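Local coordinates for baculoviral IAP repeat-containing protein 2 (Homo sapiens, PDB 3M1D), which is an inhibitor of apoptosis protein whose first zinc-binding BIR domain probably serves its recruitment to the TRAF2 signalling complex, at residues A[37-47]-A[50-59]. Numbering follows the deposited sequence.
With ZN (zinc ion), chain C.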
ATOM      1  N   GLY A  37       2.110  -3.410  -1.277  1.00 21.98           N
ATOM      2  CA  GLY A  37       2.851  -2.751  -2.344  1.00 21.48           C
ATOM      3  C   GLY A  37       2.777  -1.241  -2.294  1.00 22.84           C
ATOM      4  O   GLY A  37       3.298  -0.562  -3.175  1.00 19.61           O
ATOM      5  N   PHE A  38       2.135  -0.699  -1.263  1.00 18.20           N
ATOM      6  CA  PHE A  38       1.909   0.744  -1.229  1.00 19.51           C
ATOM      7  C   PHE A  38       2.953   1.501  -0.429  1.00 19.41           C
ATOM      8  O   PHE A  38       3.310   1.090   0.661  1.00 20.47           O
ATOM      9  CB  PHE A  38       0.519   1.041  -0.657  1.00 20.98           C
ATOM     10  CG  PHE A  38      -0.612   0.568  -1.527  1.00 19.22           C
ATOM     11  CD1 PHE A  38      -0.912   1.223  -2.711  1.00 19.64           C
ATOM     12  CD2 PHE A  38      -1.384  -0.520  -1.152  1.00 22.36           C
ATOM     13  CE1 PHE A  38      -1.957   0.803  -3.517  1.00 23.74           C
ATOM     14  CE2 PHE A  38      -2.436  -0.948  -1.950  1.00 23.46           C
ATOM     15  CZ  PHE A  38      -2.722  -0.288  -3.138  1.00 22.03           C
ATOM     16  N   TYR A  39       3.431   2.621  -0.963  1.00 21.94           N
ATOM     17  CA  TYR A  39       4.246   3.528  -0.166  1.00 22.13           C
ATOM     18  C   TYR A  39       3.466   4.827   0.067  1.00 21.76           C
ATOM     19  O   TYR A  39       2.464   5.104  -0.604  1.00 21.13           O
ATOM     20  CB  TYR A  39       5.605   3.806  -0.828  1.00 23.53           C
ATOM     21  CG  TYR A  39       5.513   4.510  -2.171  1.00 26.39           C
ATOM     22  CD1 TYR A  39       5.362   5.892  -2.248  1.00 29.06           C
ATOM     23  CD2 TYR A  39       5.589   3.795  -3.357  1.00 29.74           C
ATOM     24  CE1 TYR A  39       5.276   6.544  -3.474  1.00 34.94           C
ATOM     25  CE2 TYR A  39       5.502   4.433  -4.592  1.00 35.31           C
ATOM     26  CZ  TYR A  39       5.352   5.805  -4.643  1.00 38.07           C
ATOM     27  OH  TYR A  39       5.265   6.441  -5.855  1.00 41.98           O
ATOM     28  N   TYR A  40       3.925   5.616   1.025  1.00 18.87           N
ATOM     29  CA  TYR A  40       3.171   6.788   1.441  1.00 21.52           C
ATOM     30  C   TYR A  40       3.617   7.966   0.598  1.00 24.85           C
ATOM     31  O   TYR A  40       4.803   8.185   0.467  1.00 21.42           O
ATOM     32  CB  TYR A  40       3.432   7.081   2.921  1.00 22.05           C
ATOM     33  CG  TYR A  40       2.756   8.340   3.419  1.00 23.49           C
ATOM     34  CD1 TYR A  40       1.471   8.677   3.002  1.00 23.21           C
ATOM     35  CD2 TYR A  40       3.397   9.178   4.312  1.00 26.49           C
ATOM     36  CE1 TYR A  40       0.854   9.829   3.452  1.00 23.67           C
ATOM     37  CE2 TYR A  40       2.789  10.316   4.781  1.00 23.81           C
ATOM     38  CZ  TYR A  40       1.525  10.641   4.353  1.00 24.44           C
ATOM     39  OH  TYR A  40       0.936  11.775   4.831  1.00 22.47           O
ATOM     40  N   THR A  41       2.663   8.708   0.040  1.00 25.14           N
ATOM     41  CA  THR A  41       2.959   9.846  -0.824  1.00 26.99           C
ATOM     42  C   THR A  41       3.376  11.098  -0.065  1.00 29.36           C
ATOM     43  O   THR A  41       3.956  12.011  -0.654  1.00 24.21           O
ATOM     44  CB  THR A  41       1.756  10.238  -1.673  1.00 27.60           C
ATOM     45  OG1 THR A  41       0.688  10.680  -0.817  1.00 25.39           O
ATOM     46  CG2 THR A  41       1.303   9.060  -2.549  1.00 24.03           C
ATOM     47  N   GLY A  42       3.071  11.146   1.229  1.00 26.00           N
ATOM     48  CA  GLY A  42       3.376  12.314   2.042  1.00 23.85           C
ATOM     49  C   GLY A  42       2.196  13.266   2.085  1.00 27.16           C
ATOM     50  O   GLY A  42       2.263  14.329   2.699  1.00 27.91           O
ATOM     51  N   VAL A  43       1.110  12.879   1.425  1.00 23.01           N
ATOM     52  CA  VAL A  43      -0.102  13.683   1.395  1.00 26.18           C
ATOM     53  C   VAL A  43      -1.274  12.947   2.052  1.00 24.23           C
ATOM     54  O   VAL A  43      -1.612  11.827   1.663  1.00 25.64           O
ATOM     55  CB  VAL A  43      -0.480  14.072  -0.057  1.00 30.31           C
ATOM     56  CG1 VAL A  43      -1.876  14.690  -0.117  1.00 28.58           C
ATOM     57  CG2 VAL A  43       0.561  15.041  -0.634  1.00 31.26           C
ATOM     58  N   ASN A  44      -1.888  13.580   3.046  1.00 23.86           N
ATOM     59  CA  ASN A  44      -3.036  12.984   3.738  1.00 24.68           C
ATOM     60  C   ASN A  44      -2.724  11.533   4.125  1.00 20.29           C
ATOM     61  O   ASN A  44      -1.692  11.256   4.733  1.00 23.94           O
ATOM     62  CB  ASN A  44      -4.303  13.081   2.864  1.00 20.76           C
ATOM     63  CG  ASN A  44      -4.677  14.544   2.533  1.00 30.84           C
ATOM     64  OD1 ASN A  44      -4.324  15.457   3.273  1.00 28.20           O
ATOM     65  ND2 ASN A  44      -5.381  14.758   1.420  1.00 24.73           N
ATOM     66  N   ASP A  45      -3.611  10.613   3.768  1.00 26.08           N
ATOM     67  CA  ASP A  45      -3.346   9.187   3.972  1.00 25.44           C
ATOM     68  C   ASP A  45      -3.245   8.472   2.624  1.00 22.48           C
ATOM     69  O   ASP A  45      -3.527   7.283   2.514  1.00 23.87           O
ATOM     70  CB  ASP A  45      -4.418   8.544   4.856  1.00 24.57           C
ATOM     71  CG  ASP A  45      -5.798   8.539   4.210  1.00 25.00           C
ATOM     72  OD1 ASP A  45      -6.034   9.308   3.253  1.00 26.80           O
ATOM     73  OD2 ASP A  45      -6.655   7.766   4.675  1.00 28.25           O
ATOM     74  N   LYS A  46      -2.818   9.212   1.610  1.00 23.27           N
ATOM     75  CA  LYS A  46      -2.764   8.708   0.244  1.00 23.52           C
ATOM     76  C   LYS A  46      -1.505   7.915  -0.001  1.00 23.67           C
ATOM     77  O   LYS A  46      -0.400   8.375   0.271  1.00 26.36           O
ATOM     78  CB  LYS A  46      -2.847   9.858  -0.765  1.00 25.45           C
ATOM     79  CG  LYS A  46      -2.936   9.383  -2.211  1.00 28.76           C
ATOM     80  CD  LYS A  46      -3.252  10.521  -3.162  1.00 33.98           C
ATOM     81  CE  LYS A  46      -2.133  11.550  -3.171  1.00 36.10           C
ATOM     82  NZ  LYS A  46      -2.424  12.628  -4.153  1.00 40.12           N
ATOM     83  N   VAL A  47      -1.682   6.715  -0.529  1.00 22.06           N
ATOM     84  CA  VAL A  47      -0.575   5.822  -0.767  1.00 19.34           C
ATOM     85  C   VAL A  47      -0.588   5.403  -2.241  1.00 21.51           C
ATOM     86  O   VAL A  47      -1.596   5.542  -2.923  1.00 21.74           O
ATOM     87  CB  VAL A  47      -0.675   4.586   0.156  1.00 22.99           C
ATOM     88  CG1 VAL A  47      -0.679   5.025   1.616  1.00 21.02           C
ATOM     89  CG2 VAL A  47      -1.949   3.811  -0.153  1.00 19.72           C
ATOM     90  N   PHE A  50       4.048   0.816  -5.663  1.00 22.69           N
ATOM     91  CA  PHE A  50       5.368   0.951  -6.257  1.00 24.90           C
ATOM     92  C   PHE A  50       5.424   0.298  -7.638  1.00 23.32           C
ATOM     93  O   PHE A  50       6.273   0.645  -8.459  1.00 23.93           O
ATOM     94  CB  PHE A  50       6.448   0.354  -5.334  1.00 18.85           C
ATOM     95  CG  PHE A  50       6.549  -1.154  -5.393  1.00 19.02           C
ATOM     96  CD1 PHE A  50       7.748  -1.765  -5.726  1.00 21.27           C
ATOM     97  CD2 PHE A  50       5.459  -1.954  -5.085  1.00 20.77           C
ATOM     98  CE1 PHE A  50       7.859  -3.151  -5.774  1.00 24.40           C
ATOM     99  CE2 PHE A  50       5.560  -3.337  -5.114  1.00 21.88           C
ATOM    100  CZ  PHE A  50       6.767  -3.935  -5.475  1.00 25.14           C
ATOM    101  N   CYS A  51       4.510  -0.632  -7.902  1.00 23.32           N
ATOM    102  CA  CYS A  51       4.532  -1.372  -9.160  1.00 25.85           C
ATOM    103  C   CYS A  51       3.672  -0.753 -10.252  1.00 26.65           C
ATOM    104  O   CYS A  51       4.131  -0.574 -11.376  1.00 24.60           O
ATOM    105  CB  CYS A  51       4.102  -2.829  -8.955  1.00 24.40           C
ATOM    106  SG  CYS A  51       4.097  -3.805 -10.489  1.00 24.43           S
ATOM    107  N   CYS A  52       2.423  -0.436  -9.927  1.00 21.52           N
ATOM    108  CA  CYS A  52       1.487   0.034 -10.946  1.00 21.50           C
ATOM    109  C   CYS A  52       1.055   1.483 -10.765  1.00 20.47           C
ATOM    110  O   CYS A  52       0.397   2.037 -11.635  1.00 21.12           O
ATOM    111  CB  CYS A  52       0.251  -0.862 -10.996  1.00 19.25           C
ATOM    112  SG  CYS A  52      -0.855  -0.728  -9.512  1.00 21.42           S
ATOM    113  N   GLY A  53       1.412   2.099  -9.645  1.00 21.09           N
ATOM    114  CA  GLY A  53       1.040   3.493  -9.431  1.00 22.94           C
ATOM    115  C   GLY A  53      -0.411   3.721  -8.998  1.00 24.41           C
ATOM    116  O   GLY A  53      -0.864   4.858  -8.919  1.00 21.31           O
ATOM    117  N   LEU A  54      -1.157   2.656  -8.711  1.00 21.63           N
ATOM    118  CA  LEU A  54      -2.511   2.840  -8.174  1.00 23.15           C
ATOM    119  C   LEU A  54      -2.457   3.704  -6.908  1.00 21.74           C
ATOM    120  O   LEU A  54      -1.626   3.466  -6.036  1.00 20.92           O
ATOM    121  CB  LEU A  54      -3.157   1.490  -7.856  1.00 21.84           C
ATOM    122  CG  LEU A  54      -4.513   1.492  -7.154  1.00 20.92           C
ATOM    123  CD1 LEU A  54      -5.616   1.960  -8.102  1.00 23.85           C
ATOM    124  CD2 LEU A  54      -4.799   0.086  -6.647  1.00 19.11           C
ATOM    125  N   MET A  55      -3.345   4.694  -6.815  1.00 23.18           N
ATOM    126  CA  MET A  55      -3.357   5.632  -5.694  1.00 24.84           C
ATOM    127  C   MET A  55      -4.642   5.521  -4.882  1.00 23.58           C
ATOM    128  O   MET A  55      -5.737   5.555  -5.438  1.00 23.52           O
ATOM    129  CB  MET A  55      -3.175   7.070  -6.191  1.00 25.39           C
ATOM    130  CG  MET A  55      -1.798   7.320  -6.805  1.00 30.55           C
ATOM    131  SD  MET A  55      -1.595   9.017  -7.373  1.00 47.91           S
ATOM    132  CE  MET A  55      -1.132   9.786  -5.839  1.00 38.26           C
ATOM    133  N   LEU A  56      -4.483   5.409  -3.565  1.00 22.18           N
ATOM    134  CA  LEU A  56      -5.592   5.150  -2.651  1.00 26.09           C
ATOM    135  C   LEU A  56      -5.485   6.023  -1.405  1.00 24.10           C
ATOM    136  O   LEU A  56      -4.403   6.185  -0.835  1.00 22.02           O
ATOM    137  CB  LEU A  56      -5.596   3.677  -2.244  1.00 20.86           C
ATOM    138  CG  LEU A  56      -5.939   2.675  -3.348  1.00 25.93           C
ATOM    139  CD1 LEU A  56      -5.798   1.237  -2.872  1.00 19.06           C
ATOM    140  CD2 LEU A  56      -7.339   2.922  -3.855  1.00 24.27           C
ATOM    141  N   ASP A  57      -6.604   6.593  -0.987  1.00 25.90           N
ATOM    142  CA  ASP A  57      -6.631   7.371   0.249  1.00 25.19           C
ATOM    143  C   ASP A  57      -7.963   7.171   0.971  1.00 25.34           C
ATOM    144  O   ASP A  57      -8.738   6.282   0.618  1.00 25.69           O
ATOM    145  CB  ASP A  57      -6.340   8.861  -0.015  1.00 21.41           C
ATOM    146  CG  ASP A  57      -7.481   9.573  -0.733  1.00 27.70           C
ATOM    147  OD1 ASP A  57      -8.497   8.932  -1.074  1.00 28.82           O
ATOM    148  OD2 ASP A  57      -7.365  10.794  -0.955  1.00 29.10           O
ATOM    149  N   ASN A  58      -8.220   8.004   1.973  1.00 27.59           N
ATOM    150  CA  ASN A  58      -9.440   7.909   2.760  1.00 27.06           C
ATOM    151  C   ASN A  58      -9.677   6.473   3.235  1.00 29.31           C
ATOM    152  O   ASN A  58     -10.744   5.908   3.009  1.00 24.91           O
ATOM    153  CB  ASN A  58     -10.636   8.402   1.944  1.00 29.34           C
ATOM    154  CG  ASN A  58     -11.860   8.676   2.809  1.00 31.49           C
ATOM    155  OD1 ASN A  58     -11.741   8.913   4.007  1.00 36.25           O
ATOM    156  ND2 ASN A  58     -13.039   8.629   2.202  1.00 30.72           N
ATOM    157  N   TRP A  59      -8.656   5.896   3.869  1.00 24.27           N
ATOM    158  CA  TRP A  59      -8.702   4.535   4.392  1.00 28.96           C
ATOM    159  C   TRP A  59      -9.702   4.418   5.543  1.00 31.88           C
ATOM    160  O   TRP A  59      -9.734   5.273   6.431  1.00 26.77           O
ATOM    161  CB  TRP A  59      -7.301   4.106   4.851  1.00 24.08           C
ATOM    162  CG  TRP A  59      -6.371   3.923   3.688  1.00 29.34           C
ATOM    163  CD1 TRP A  59      -5.487   4.841   3.188  1.00 27.01           C
ATOM    164  CD2 TRP A  59      -6.271   2.768   2.847  1.00 26.13           C
ATOM    165  NE1 TRP A  59      -4.831   4.316   2.094  1.00 22.84           N
ATOM    166  CE2 TRP A  59      -5.297   3.048   1.864  1.00 26.71           C
ATOM    167  CE3 TRP A  59      -6.905   1.521   2.834  1.00 24.72           C
ATOM    168  CZ2 TRP A  59      -4.945   2.128   0.884  1.00 20.75           C
ATOM    169  CZ3 TRP A  59      -6.555   0.612   1.855  1.00 23.23           C
ATOM    170  CH2 TRP A  59      -5.581   0.915   0.900  1.00 22.85           C
TER
HETATM  171 ZN    ZN C1000       0.060  -2.296  -8.057  1.00 23.90          ZN
HETATM  172  O   HOH W   1      -5.524  12.815  -0.477  1.00 32.31           O
HETATM  173  O   HOH W   2      -8.070   7.391   6.887  1.00 34.26           O
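Phe38 CZ lies 3.4 Å from Leu56 CD1, with Leu54 CD2 a little farther off. Its ring, swung beside the backbone N (chi1 -66°), turns its edge to the carbonyl O of Leu54; a long flat group suits this place because its ring meets that of His69, a zinc ligand. On the same face, branched Val47 sets CG2 against the indole edge, 3.6 Å from Trp59 CZ2. Val47 and Leu56 form an antiparallel hydrogen-bonded pair, Val47 N giving to Leu56 O and Leu56 N to Val47 O. Toward the zinc, Phe50 N donates a hydrogen bond to Gly37 O (2.9 Å); Gly37 supplies the positive phi that ends helix 30-35 in a Schellman motif. Cys52 SG binds the zinc ion at 2.3 Å, together with Cys49, His69 and Cys76. Met55, flexible and unbranched, bends its CE tightly against Lys46 CD and CE, 3.4 Å from the latter.

At the polar edge the short Asp45 side chain (chi1 65°) uses both oxygens, each met on its syn side: OD1 accepts from Asn58 N at 2.8 Å and OD2 from Trp59 N at 2.9 Å. One water joins OD2 to Trp59 O, and another links Asn44 ND2 to Asp57 OD2. These two N-H bonds pin the chain beyond strand 55-56, while Leu54, Leu56 and Trp59 touch helix 65-72. The donors would probably favour a charged Asp45, modestly opposed by nearby Asp57.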